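Local coordinates for protein cytochrome c-552 (Thiobacillus ferrooxidans, PDB 1H1O) that carries electrons in the periplasm as a diheme, high-potential c-type cytochrome of the c4 group, at residues N59-I62 and Y63-V67; T27-P30 and I31-R34; T159-N162 and Q163-K166. One frame throughout, in Å; residues are numbered along the deposited sequence.

Contact 1. Residues N59-I62 and Y63-V67. With HEM (protoporphyrin IX containing Fe), chain D.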
loop_
_atom_site.group_PDB
_atom_site.type_symbol
_atom_site.label_atom_id
_atom_site.label_comp_id
_atom_site.label_asym_id
_atom_site.label_seq_id
_atom_site.Cartn_x
_atom_site.Cartn_y
_atom_site.Cartn_z
ATOM N N ASN A 59 3.359 5.460 -11.298
ATOM C CA ASN A 59 3.899 6.260 -10.203
ATOM C C ASN A 59 5.206 5.708 -9.678
ATOM O O ASN A 59 6.080 6.465 -9.218
ATOM C CB ASN A 59 2.889 6.386 -9.055
ATOM C CG ASN A 59 1.697 7.249 -9.425
ATOM O OD1 ASN A 59 1.711 7.923 -10.456
ATOM N ND2 ASN A 59 0.663 7.237 -8.592
ATOM N N GLY A 60 5.351 4.390 -9.752
ATOM C CA GLY A 60 6.569 3.756 -9.276
ATOM C C GLY A 60 7.743 4.116 -10.162
ATOM O O GLY A 60 8.841 4.403 -9.681
ATOM N N GLU A 61 7.510 4.102 -11.469
ATOM C CA GLU A 61 8.567 4.435 -12.402
ATOM C C GLU A 61 8.981 5.889 -12.197
ATOM O O GLU A 61 10.163 6.199 -12.020
ATOM C CB GLU A 61 8.084 4.237 -13.836
ATOM C CG GLU A 61 9.158 4.487 -14.879
ATOM C CD GLU A 61 8.672 4.189 -16.289
ATOM O OE1 GLU A 61 7.706 3.406 -16.417
ATOM O OE2 GLU A 61 9.253 4.718 -17.268
ATOM N N ILE A 62 7.982 6.766 -12.171
ATOM C CA ILE A 62 8.210 8.200 -12.028
ATOM C C ILE A 62 8.792 8.674 -10.706
ATOM O O ILE A 62 9.759 9.425 -10.699
ATOM C CB ILE A 62 6.911 8.991 -12.273
ATOM C CG1 ILE A 62 6.346 8.645 -13.652
ATOM C CG2 ILE A 62 7.183 10.484 -12.169
ATOM C CD1 ILE A 62 4.991 9.253 -13.905
ATOM N N TYR A 63 8.207 8.239 -9.590
ATOM C CA TYR A 63 8.668 8.696 -8.287
ATOM C C TYR A 63 9.534 7.773 -7.443
ATOM O O TYR A 63 10.006 8.185 -6.384
ATOM C CB TYR A 63 7.475 9.131 -7.440
ATOM C CG TYR A 63 6.607 10.162 -8.096
ATOM C CD1 TYR A 63 5.431 9.796 -8.731
ATOM C CD2 TYR A 63 6.967 11.514 -8.088
ATOM C CE1 TYR A 63 4.623 10.742 -9.347
ATOM C CE2 TYR A 63 6.165 12.473 -8.701
ATOM C CZ TYR A 63 4.995 12.080 -9.330
ATOM O OH TYR A 63 4.187 13.012 -9.941
ATOM N N MET A 64 9.745 6.535 -7.878
ATOM C CA MET A 64 10.567 5.639 -7.078
ATOM C C MET A 64 11.759 5.025 -7.783
ATOM O O MET A 64 12.754 4.698 -7.126
ATOM C CB MET A 64 9.712 4.523 -6.475
ATOM C CG MET A 64 8.862 4.978 -5.311
ATOM S SD MET A 64 9.841 5.588 -3.928
ATOM C CE MET A 64 11.024 4.278 -3.689
ATOM N N TRP A 65 11.685 4.843 -9.095
ATOM C CA TRP A 65 12.832 4.253 -9.779
ATOM C C TRP A 65 14.048 5.121 -9.553
ATOM O O TRP A 65 15.136 4.620 -9.282
ATOM C CB TRP A 65 12.586 4.117 -11.278
ATOM C CG TRP A 65 11.681 3.002 -11.624
ATOM C CD1 TRP A 65 10.904 2.278 -10.763
ATOM C CD2 TRP A 65 11.406 2.506 -12.934
ATOM N NE1 TRP A 65 10.157 1.364 -11.461
ATOM C CE2 TRP A 65 10.445 1.482 -12.797
ATOM C CE3 TRP A 65 11.879 2.827 -14.216
ATOM C CZ2 TRP A 65 9.940 0.774 -13.892
ATOM C CZ3 TRP A 65 11.379 2.122 -15.307
ATOM C CH2 TRP A 65 10.419 1.109 -15.136
ATOM N N PRO A 66 13.875 6.444 -9.655
ATOM C CA PRO A 66 15.006 7.345 -9.450
ATOM C C PRO A 66 15.669 7.162 -8.096
ATOM O O PRO A 66 16.835 6.788 -8.011
ATOM C CB PRO A 66 14.374 8.723 -9.618
ATOM C CG PRO A 66 13.331 8.464 -10.672
ATOM C CD PRO A 66 12.711 7.178 -10.185
ATOM N N VAL A 67 14.921 7.407 -7.032
ATOM C CA VAL A 67 15.486 7.275 -5.704
ATOM C C VAL A 67 15.954 5.854 -5.376
ATOM O O VAL A 67 16.938 5.679 -4.656
ATOM C CB VAL A 67 14.492 7.751 -4.626
ATOM C CG1 VAL A 67 13.534 6.626 -4.252
ATOM C CG2 VAL A 67 15.261 8.268 -3.410
HETATM C CHA HEM D . 6.129 4.234 -2.802
HETATM C CHB HEM D . 10.121 3.818 -0.169
HETATM C CHC HEM D . 11.431 8.253 -1.527
HETATM C CHD HEM D . 7.426 8.719 -4.045
HETATM C C1A HEM D . 7.105 3.709 -1.954
HETATM C C2A HEM D . 7.093 2.383 -1.371
HETATM C C3A HEM D . 8.225 2.267 -0.620
HETATM C C4A HEM D . 8.915 3.532 -0.761
HETATM C CMA HEM D . 8.727 1.105 0.199
HETATM C CAA HEM D . 6.015 1.349 -1.585
HETATM C CBA HEM D . 4.946 1.360 -0.468
HETATM C CGA HEM D . 3.894 0.429 -0.635
HETATM O O1A HEM D . 2.917 0.557 0.186
HETATM O O2A HEM D . 3.877 -0.461 -1.509
HETATM C C1B HEM D . 10.822 4.999 -0.317
HETATM C C2B HEM D . 12.110 5.229 0.292
HETATM C C3B HEM D . 12.502 6.471 -0.111
HETATM C C4B HEM D . 11.426 6.997 -0.934
HETATM C CMB HEM D . 12.821 4.216 1.170
HETATM C CAB HEM D . 13.780 7.214 0.182
HETATM C CBB HEM D . 15.071 6.517 -0.330
HETATM C C1C HEM D . 10.457 8.779 -2.319
HETATM C C2C HEM D . 10.503 10.088 -2.924
HETATM C C3C HEM D . 9.357 10.195 -3.644
HETATM C C4C HEM D . 8.635 8.987 -3.464
HETATM C CMC HEM D . 11.647 11.046 -2.736
HETATM C CAC HEM D . 8.858 11.352 -4.525
HETATM C CBC HEM D . 9.856 11.755 -5.652
HETATM C C1D HEM D . 6.707 7.538 -3.927
HETATM C C2D HEM D . 5.447 7.302 -4.603
HETATM C C3D HEM D . 5.106 6.042 -4.274
HETATM C C4D HEM D . 6.134 5.522 -3.373
HETATM C CMD HEM D . 4.756 8.306 -5.495
HETATM C CAD HEM D . 3.937 5.234 -4.724
HETATM C CBD HEM D . 4.344 4.780 -6.222
HETATM C CGD HEM D . 3.714 3.638 -6.736
HETATM O O1D HEM D . 2.473 3.631 -6.836
HETATM O O2D HEM D . 4.377 2.640 -7.140
HETATM N NA HEM D . 8.213 4.396 -1.576
HETATM N NB HEM D . 10.406 6.084 -1.065
HETATM N NC HEM D . 9.292 8.115 -2.662
HETATM N ND HEM D . 7.102 6.454 -3.187
HETATM FE FE HEM D . 8.735 6.285 -2.106
#

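Contact 2. Residues T27-P30 and I31-R34. With HEM (protoporphyrin IX containing Fe), chain D.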
loop_
_atom_site.group_PDB
_atom_site.type_symbol
_atom_site.label_atom_id
_atom_site.label_comp_id
_atom_site.label_asym_id
_atom_site.label_seq_id
_atom_site.Cartn_x
_atom_site.Cartn_y
_atom_site.Cartn_z
ATOM N N THR A 27 1.894 12.221 3.722
ATOM C CA THR A 27 2.708 12.113 2.509
ATOM C C THR A 27 2.316 13.300 1.634
ATOM O O THR A 27 1.253 13.870 1.828
ATOM C CB THR A 27 2.386 10.838 1.735
ATOM O OG1 THR A 27 1.075 10.959 1.181
ATOM C CG2 THR A 27 2.442 9.628 2.647
ATOM N N LEU A 28 3.155 13.657 0.666
ATOM C CA LEU A 28 2.881 14.804 -0.203
ATOM C C LEU A 28 1.573 14.760 -0.960
ATOM O O LEU A 28 0.958 15.798 -1.161
ATOM C CB LEU A 28 4.010 15.013 -1.215
ATOM C CG LEU A 28 5.198 15.867 -0.786
ATOM C CD1 LEU A 28 5.995 16.237 -2.026
ATOM C CD2 LEU A 28 4.712 17.123 -0.080
ATOM N N TYR A 29 1.161 13.571 -1.394
ATOM C CA TYR A 29 -0.089 13.408 -2.133
ATOM C C TYR A 29 -0.753 12.054 -1.852
ATOM O O TYR A 29 -0.106 11.110 -1.431
ATOM C CB TYR A 29 0.141 13.505 -3.642
ATOM C CG TYR A 29 1.249 14.428 -4.106
ATOM C CD1 TYR A 29 2.567 13.989 -4.159
ATOM C CD2 TYR A 29 0.966 15.710 -4.575
ATOM C CE1 TYR A 29 3.574 14.792 -4.678
ATOM C CE2 TYR A 29 1.973 16.527 -5.095
ATOM C CZ TYR A 29 3.273 16.059 -5.146
ATOM O OH TYR A 29 4.272 16.847 -5.682
ATOM N N PRO A 30 -2.067 11.952 -2.081
ATOM C CA PRO A 30 -2.779 10.686 -1.846
ATOM C C PRO A 30 -2.078 9.466 -2.482
ATOM O O PRO A 30 -2.133 8.356 -1.936
ATOM C CB PRO A 30 -4.141 10.951 -2.459
ATOM C CG PRO A 30 -4.335 12.422 -2.179
ATOM C CD PRO A 30 -2.994 13.008 -2.523
ATOM N N ILE A 31 -1.405 9.673 -3.612
ATOM C CA ILE A 31 -0.715 8.581 -4.294
ATOM C C ILE A 31 0.621 8.192 -3.679
ATOM O O ILE A 31 1.255 7.247 -4.136
ATOM C CB ILE A 31 -0.455 8.909 -5.754
ATOM C CG1 ILE A 31 0.181 10.300 -5.848
ATOM C CG2 ILE A 31 -1.735 8.774 -6.540
ATOM C CD1 ILE A 31 0.730 10.652 -7.204
ATOM N N VAL A 32 1.075 8.938 -2.680
ATOM C CA VAL A 32 2.325 8.591 -2.014
ATOM C C VAL A 32 1.863 7.868 -0.770
ATOM O O VAL A 32 1.223 8.445 0.099
ATOM C CB VAL A 32 3.158 9.808 -1.605
ATOM C CG1 VAL A 32 4.407 9.334 -0.872
ATOM C CG2 VAL A 32 3.569 10.600 -2.835
ATOM N N PRO A 33 2.179 6.580 -0.673
ATOM C CA PRO A 33 1.757 5.804 0.489
ATOM C C PRO A 33 2.516 6.128 1.743
ATOM O O PRO A 33 3.691 6.525 1.702
ATOM C CB PRO A 33 2.004 4.376 0.043
ATOM C CG PRO A 33 3.285 4.518 -0.718
ATOM C CD PRO A 33 3.053 5.785 -1.545
ATOM N N ARG A 34 1.823 5.963 2.860
ATOM C CA ARG A 34 2.426 6.155 4.160
ATOM C C ARG A 34 3.300 4.917 4.304
ATOM O O ARG A 34 2.981 3.862 3.759
ATOM C CB ARG A 34 1.334 6.207 5.229
ATOM C CG ARG A 34 0.439 7.424 5.036
ATOM C CD ARG A 34 -0.698 7.477 6.021
ATOM N NE ARG A 34 -1.514 8.660 5.773
ATOM C CZ ARG A 34 -2.831 8.636 5.614
ATOM N NH1 ARG A 34 -3.482 7.479 5.672
ATOM N NH2 ARG A 34 -3.496 9.765 5.412
HETATM C CHA HEM D . 6.129 4.234 -2.802
HETATM C CHB HEM D . 10.121 3.818 -0.169
HETATM C CHC HEM D . 11.431 8.253 -1.527
HETATM C CHD HEM D . 7.426 8.719 -4.045
HETATM C C1A HEM D . 7.105 3.709 -1.954
HETATM C C2A HEM D . 7.093 2.383 -1.371
HETATM C C3A HEM D . 8.225 2.267 -0.620
HETATM C C4A HEM D . 8.915 3.532 -0.761
HETATM C CMA HEM D . 8.727 1.105 0.199
HETATM C CAA HEM D . 6.015 1.349 -1.585
HETATM C CBA HEM D . 4.946 1.360 -0.468
HETATM C CGA HEM D . 3.894 0.429 -0.635
HETATM O O1A HEM D . 2.917 0.557 0.186
HETATM O O2A HEM D . 3.877 -0.461 -1.509
HETATM C C1B HEM D . 10.822 4.999 -0.317
HETATM C C2B HEM D . 12.110 5.229 0.292
HETATM C C3B HEM D . 12.502 6.471 -0.111
HETATM C C4B HEM D . 11.426 6.997 -0.934
HETATM C CMB HEM D . 12.821 4.216 1.170
HETATM C CAB HEM D . 13.780 7.214 0.182
HETATM C CBB HEM D . 15.071 6.517 -0.330
HETATM C C1C HEM D . 10.457 8.779 -2.319
HETATM C C2C HEM D . 10.503 10.088 -2.924
HETATM C C3C HEM D . 9.357 10.195 -3.644
HETATM C C4C HEM D . 8.635 8.987 -3.464
HETATM C CMC HEM D . 11.647 11.046 -2.736
HETATM C CAC HEM D . 8.858 11.352 -4.525
HETATM C CBC HEM D . 9.856 11.755 -5.652
HETATM C C1D HEM D . 6.707 7.538 -3.927
HETATM C C2D HEM D . 5.447 7.302 -4.603
HETATM C C3D HEM D . 5.106 6.042 -4.274
HETATM C C4D HEM D . 6.134 5.522 -3.373
HETATM C CMD HEM D . 4.756 8.306 -5.495
HETATM C CAD HEM D . 3.937 5.234 -4.724
HETATM C CBD HEM D . 4.344 4.780 -6.222
HETATM C CGD HEM D . 3.714 3.638 -6.736
HETATM O O1D HEM D . 2.473 3.631 -6.836
HETATM O O2D HEM D . 4.377 2.640 -7.140
HETATM N NA HEM D . 8.213 4.396 -1.576
HETATM N NB HEM D . 10.406 6.084 -1.065
HETATM N NC HEM D . 9.292 8.115 -2.662
HETATM N ND HEM D . 7.102 6.454 -3.187
HETATM FE FE HEM D . 8.735 6.285 -2.106
#

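Contact 3. Residues T159-N162 and Q163-K166. With HEM (protoporphyrin IX containing Fe), chain C.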
loop_
_atom_site.group_PDB
_atom_site.type_symbol
_atom_site.label_atom_id
_atom_site.label_comp_id
_atom_site.label_asym_id
_atom_site.label_seq_id
_atom_site.Cartn_x
_atom_site.Cartn_y
_atom_site.Cartn_z
ATOM N N THR A 159 1.414 -11.740 -9.263
ATOM C CA THR A 159 0.515 -12.851 -9.518
ATOM C C THR A 159 -0.664 -12.852 -8.550
ATOM O O THR A 159 -1.817 -12.918 -8.971
ATOM C CB THR A 159 1.269 -14.191 -9.419
ATOM O OG1 THR A 159 2.284 -14.235 -10.427
ATOM C CG2 THR A 159 0.308 -15.358 -9.625
ATOM N N LEU A 160 -0.375 -12.753 -7.259
ATOM C CA LEU A 160 -1.430 -12.764 -6.243
ATOM C C LEU A 160 -2.457 -11.665 -6.408
ATOM O O LEU A 160 -3.649 -11.935 -6.601
ATOM C CB LEU A 160 -0.802 -12.678 -4.851
ATOM C CG LEU A 160 -0.452 -13.993 -4.142
ATOM C CD1 LEU A 160 -0.145 -15.081 -5.143
ATOM C CD2 LEU A 160 0.715 -13.755 -3.194
ATOM N N MET A 161 -2.003 -10.419 -6.343
ATOM C CA MET A 161 -2.907 -9.285 -6.472
ATOM C C MET A 161 -3.484 -9.081 -7.857
ATOM O O MET A 161 -4.590 -8.582 -7.992
ATOM C CB MET A 161 -2.222 -8.008 -5.990
ATOM C CG MET A 161 -2.132 -7.944 -4.472
ATOM S SD MET A 161 -3.779 -8.074 -3.706
ATOM C CE MET A 161 -4.622 -6.726 -4.518
ATOM N N ASN A 162 -2.744 -9.442 -8.897
ATOM C CA ASN A 162 -3.311 -9.299 -10.233
ATOM C C ASN A 162 -4.532 -10.220 -10.298
ATOM O O ASN A 162 -5.576 -9.854 -10.847
ATOM C CB ASN A 162 -2.292 -9.666 -11.312
ATOM C CG ASN A 162 -1.235 -8.598 -11.486
ATOM O OD1 ASN A 162 -1.524 -7.410 -11.357
ATOM N ND2 ASN A 162 -0.013 -9.011 -11.786
ATOM N N GLN A 163 -4.411 -11.406 -9.710
ATOM C CA GLN A 163 -5.527 -12.327 -9.706
ATOM C C GLN A 163 -6.624 -11.819 -8.780
ATOM O O GLN A 163 -7.784 -11.795 -9.164
ATOM C CB GLN A 163 -5.075 -13.719 -9.279
ATOM C CG GLN A 163 -4.419 -14.501 -10.392
ATOM C CD GLN A 163 -5.379 -14.787 -11.517
ATOM O OE1 GLN A 163 -5.115 -14.442 -12.670
ATOM N NE2 GLN A 163 -6.512 -15.418 -11.191
ATOM N N ILE A 164 -6.250 -11.391 -7.578
ATOM C CA ILE A 164 -7.211 -10.879 -6.614
ATOM C C ILE A 164 -7.993 -9.655 -7.109
ATOM O O ILE A 164 -9.181 -9.525 -6.836
ATOM C CB ILE A 164 -6.519 -10.508 -5.270
ATOM C CG1 ILE A 164 -6.486 -11.710 -4.325
ATOM C CG2 ILE A 164 -7.271 -9.394 -4.578
ATOM C CD1 ILE A 164 -5.687 -12.893 -4.825
ATOM N N ALA A 165 -7.340 -8.761 -7.843
ATOM C CA ALA A 165 -8.013 -7.547 -8.297
ATOM C C ALA A 165 -8.821 -7.704 -9.582
ATOM O O ALA A 165 -9.567 -6.812 -9.963
ATOM C CB ALA A 165 -6.990 -6.434 -8.460
ATOM N N LYS A 166 -8.681 -8.853 -10.229
ATOM C CA LYS A 166 -9.372 -9.128 -11.483
ATOM C C LYS A 166 -10.834 -8.699 -11.533
ATOM O O LYS A 166 -11.269 -8.084 -12.501
ATOM C CB LYS A 166 -9.279 -10.623 -11.803
ATOM C CG LYS A 166 -10.071 -11.061 -13.020
ATOM C CD LYS A 166 -10.239 -12.582 -13.059
ATOM C CE LYS A 166 -8.892 -13.310 -13.074
ATOM N NZ LYS A 166 -9.030 -14.806 -13.099
HETATM C CHA HEM C . -0.816 -5.839 -1.777
HETATM C CHB HEM C . -5.493 -4.830 -1.611
HETATM C CHC HEM C . -6.415 -9.535 -1.133
HETATM C CHD HEM C . -1.762 -10.508 -1.248
HETATM C C1A HEM C . -2.020 -5.133 -1.775
HETATM C C2A HEM C . -2.142 -3.700 -1.928
HETATM C C3A HEM C . -3.457 -3.397 -1.874
HETATM C C4A HEM C . -4.137 -4.678 -1.696
HETATM C CMA HEM C . -4.139 -2.065 -1.979
HETATM C CAA HEM C . -0.994 -2.771 -2.118
HETATM C CBA HEM C . -0.350 -2.329 -0.812
HETATM C CGA HEM C . 0.599 -1.326 -0.951
HETATM O O1A HEM C . 1.018 -0.834 0.137
HETATM O O2A HEM C . 1.039 -0.935 -2.037
HETATM C C1B HEM C . -6.141 -6.042 -1.468
HETATM C C2B HEM C . -7.575 -6.164 -1.427
HETATM C C3B HEM C . -7.823 -7.496 -1.326
HETATM C C4B HEM C . -6.558 -8.165 -1.263
HETATM C CMB HEM C . -8.523 -4.990 -1.520
HETATM C CAB HEM C . -9.116 -8.232 -1.297
HETATM C CBB HEM C . -10.070 -7.874 -2.479
HETATM C C1C HEM C . -5.244 -10.213 -1.104
HETATM C C2C HEM C . -5.120 -11.645 -0.980
HETATM C C3C HEM C . -3.789 -11.890 -1.038
HETATM C C4C HEM C . -3.127 -10.645 -1.164
HETATM C CMC HEM C . -6.307 -12.579 -0.842
HETATM C CAC HEM C . -3.020 -13.230 -0.998
HETATM C CBC HEM C . -3.536 -14.273 -2.041
HETATM C C1D HEM C . -1.076 -9.319 -1.399
HETATM C C2D HEM C . 0.375 -9.229 -1.506
HETATM C C3D HEM C . 0.633 -7.931 -1.664
HETATM C C4D HEM C . -0.663 -7.212 -1.641
HETATM C CMD HEM C . 1.305 -10.404 -1.458
HETATM C CAD HEM C . 1.962 -7.241 -1.850
HETATM C CBD HEM C . 2.446 -7.416 -3.359
HETATM C CGD HEM C . 3.821 -7.138 -3.541
HETATM O O1D HEM C . 4.711 -7.939 -3.082
HETATM O O2D HEM C . 4.185 -6.105 -4.163
HETATM N NA HEM C . -3.230 -5.715 -1.636
HETATM N NB HEM C . -5.521 -7.276 -1.371
HETATM N NC HEM C . -4.003 -9.611 -1.210
HETATM N ND HEM C . -1.684 -8.078 -1.482
HETATM FE FE HEM C . -3.615 -7.681 -1.403
#

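Contact 1. Residues N59-I62 and Y63-V67
The indole of Trp65 takes Glu61 over one face: CG of Glu61 stands 3.3 Å from the centroid of the six-membered ring, a CH-pi contact, while CA of Glu61 covers the same ring system nearer its rim. With CG anti to the backbone N (chi1 -177°), the extended Glu61 chain runs out over the indole, and its carboxylate lies nearly flat on it, the planes 12° apart. The indole also stacks on His53, and its NE1 is hydrogen-bonded to Arg55 O. The Tyr63 phenol is covered in a similar way, by CG2 of Ile62 placed 3.8 Å from the ring centroid; CBC, ending a heme thioether arm, meets this ring at its edge, in plane, and Asn59 O lies at the edge too, near that plane.

Between the two rings the helix comes to its end. Tyr63 N still bonds to Asn59 O (2.8 Å), but Gly60 O receives two amides, Met64 N from above the carbonyl plane and Trp65 N nearly in line with the carbonyl bond. Gly60 itself passes 3.3 Å from the propionate oxygen O2D with its CA, where a CB would collide. Met64, bent at both chi2 and chi3, turns SD onto the heme iron at 2.2 Å, opposite His20. This is the methionine side of a His-Met c-type heme site, its axial sulfur supplied where one short helix gives way to the next.

Contact 2. Residues T27-P30 and I31-R34
Thr27 lies against Val32 across a tight bend, the two side chains sliding past each other in opposite directions. From its CB, 3.6 Å from CB of Val32, the threonine divides into two branches. OG1 lies 2.7 Å from Val32 O, and Thr27 OG1 is hydrogen-bonded to NH1 of Arg140. The methyl CG2 also passes Val32 O and goes on to Pro33 O, lying 3.8 Å from CG of Arg34. A chi1 of 69°, which sets OG1 between the backbone N and the carbonyl carbon, is what turns the hydroxyl into the bend.

The bend is a type I beta turn from Tyr29 to Val32, closed by Val32 N to Tyr29 O at 2.8 Å, with the amide coming from above the carbonyl plane. Val32 spreads its methyls: CG1 packs on Thr27 CB, and CG2 meets the Tyr29 ring at its edge, 3.8 Å from CD1, while also facing the heme methyl CMD. Pro33 follows, its CD 3.3 Å from the heme carbon CAD, and its carbonyl accepts from ND1 of His20. A valine in place of Thr27 would probably leave Arg140 NH1 without this partner and put a methyl against Val32 O where the hydroxyl now lies. Arg34 runs off to Asp26, in a salt bridge, and to Gly138 O. The buried Thr27 hydroxyl and Arg34 are held by polar partners, while Val32 and Pro33 bring apolar atoms to the heme, and the bond from Pro33 O probably fixes the rotation of the His20 imidazole and makes it a somewhat stronger iron donor.

Contact 3. Residues T159-N162 and Q163-K166
Met161 and Ile164, one helical turn apart, both reach the same heme and touch each other on the way, CE of the methionine lying 3.8 Å from CG2 of the isoleucine. Met161 points at the iron: its chain, bent at chi2 (-57°) and again at chi3, carries SD to 2.3 Å from FE, with CG over the pyrrole nitrogen ND and the methyl CE turned across the porphyrin toward NA and NB. Ile164 lies beside it over another part of the macrocycle. Its CG2, anti to the backbone N, rests 3.6 Å from the meso carbon CHC, and CG1 packs on the methyl CMC. Leu160 completes the row from the preceding position, its CG 3.7 Å from CBC, the end carbon of a thioether arm, and its CD2 near the methyl CMD.

Asn162 and Gln163 leave the helix on the side away from the porphyrin, and the CB and CG of Gln163 fold back against Thr159 O. The helical backbone bonds continue through this turn: Gln163 N reaches Thr159 O at 3.1 Å, and Ala165 N reaches Met161 O at 2.8 Å. The CB of Ala165 also sits close to Met161 O. Behind the ligand, Phe151 of helix 141-153 packs on Met161, Asn162 and Ala165, and Asn158 OD1 accepts from Met161 N, which ties the start of this helix down. His123 binds the iron from the other face, so helix 159-165 provides the methionine half of the His-Met site typical of class I c-type cytochromes, with apolar neighbours covering the heme around the sulfur.

How the contacts relate
Contacts 1 and 2 serve one heme from its two faces. Contact 1 brings the axial Met64, whereas contact 2 packs beside His20, the ligand opposite; their centres are 13 Å apart, and they meet at the propionate side, where Asn59 ND2 lies 3.5 Å from Ile31 CB. Contact 3 belongs to the other cytochrome c domain and repeats the role of contact 1 at the second heme. No atoms of contact 3 come closer than about 14 Å to those of either of the others, its centre lying 22 Å from that of contact 1. The side chain of Pro33 in contact 2 is nevertheless about 5 Å from the second heme, which places the 27-34 bend near the junction of the two heme sites.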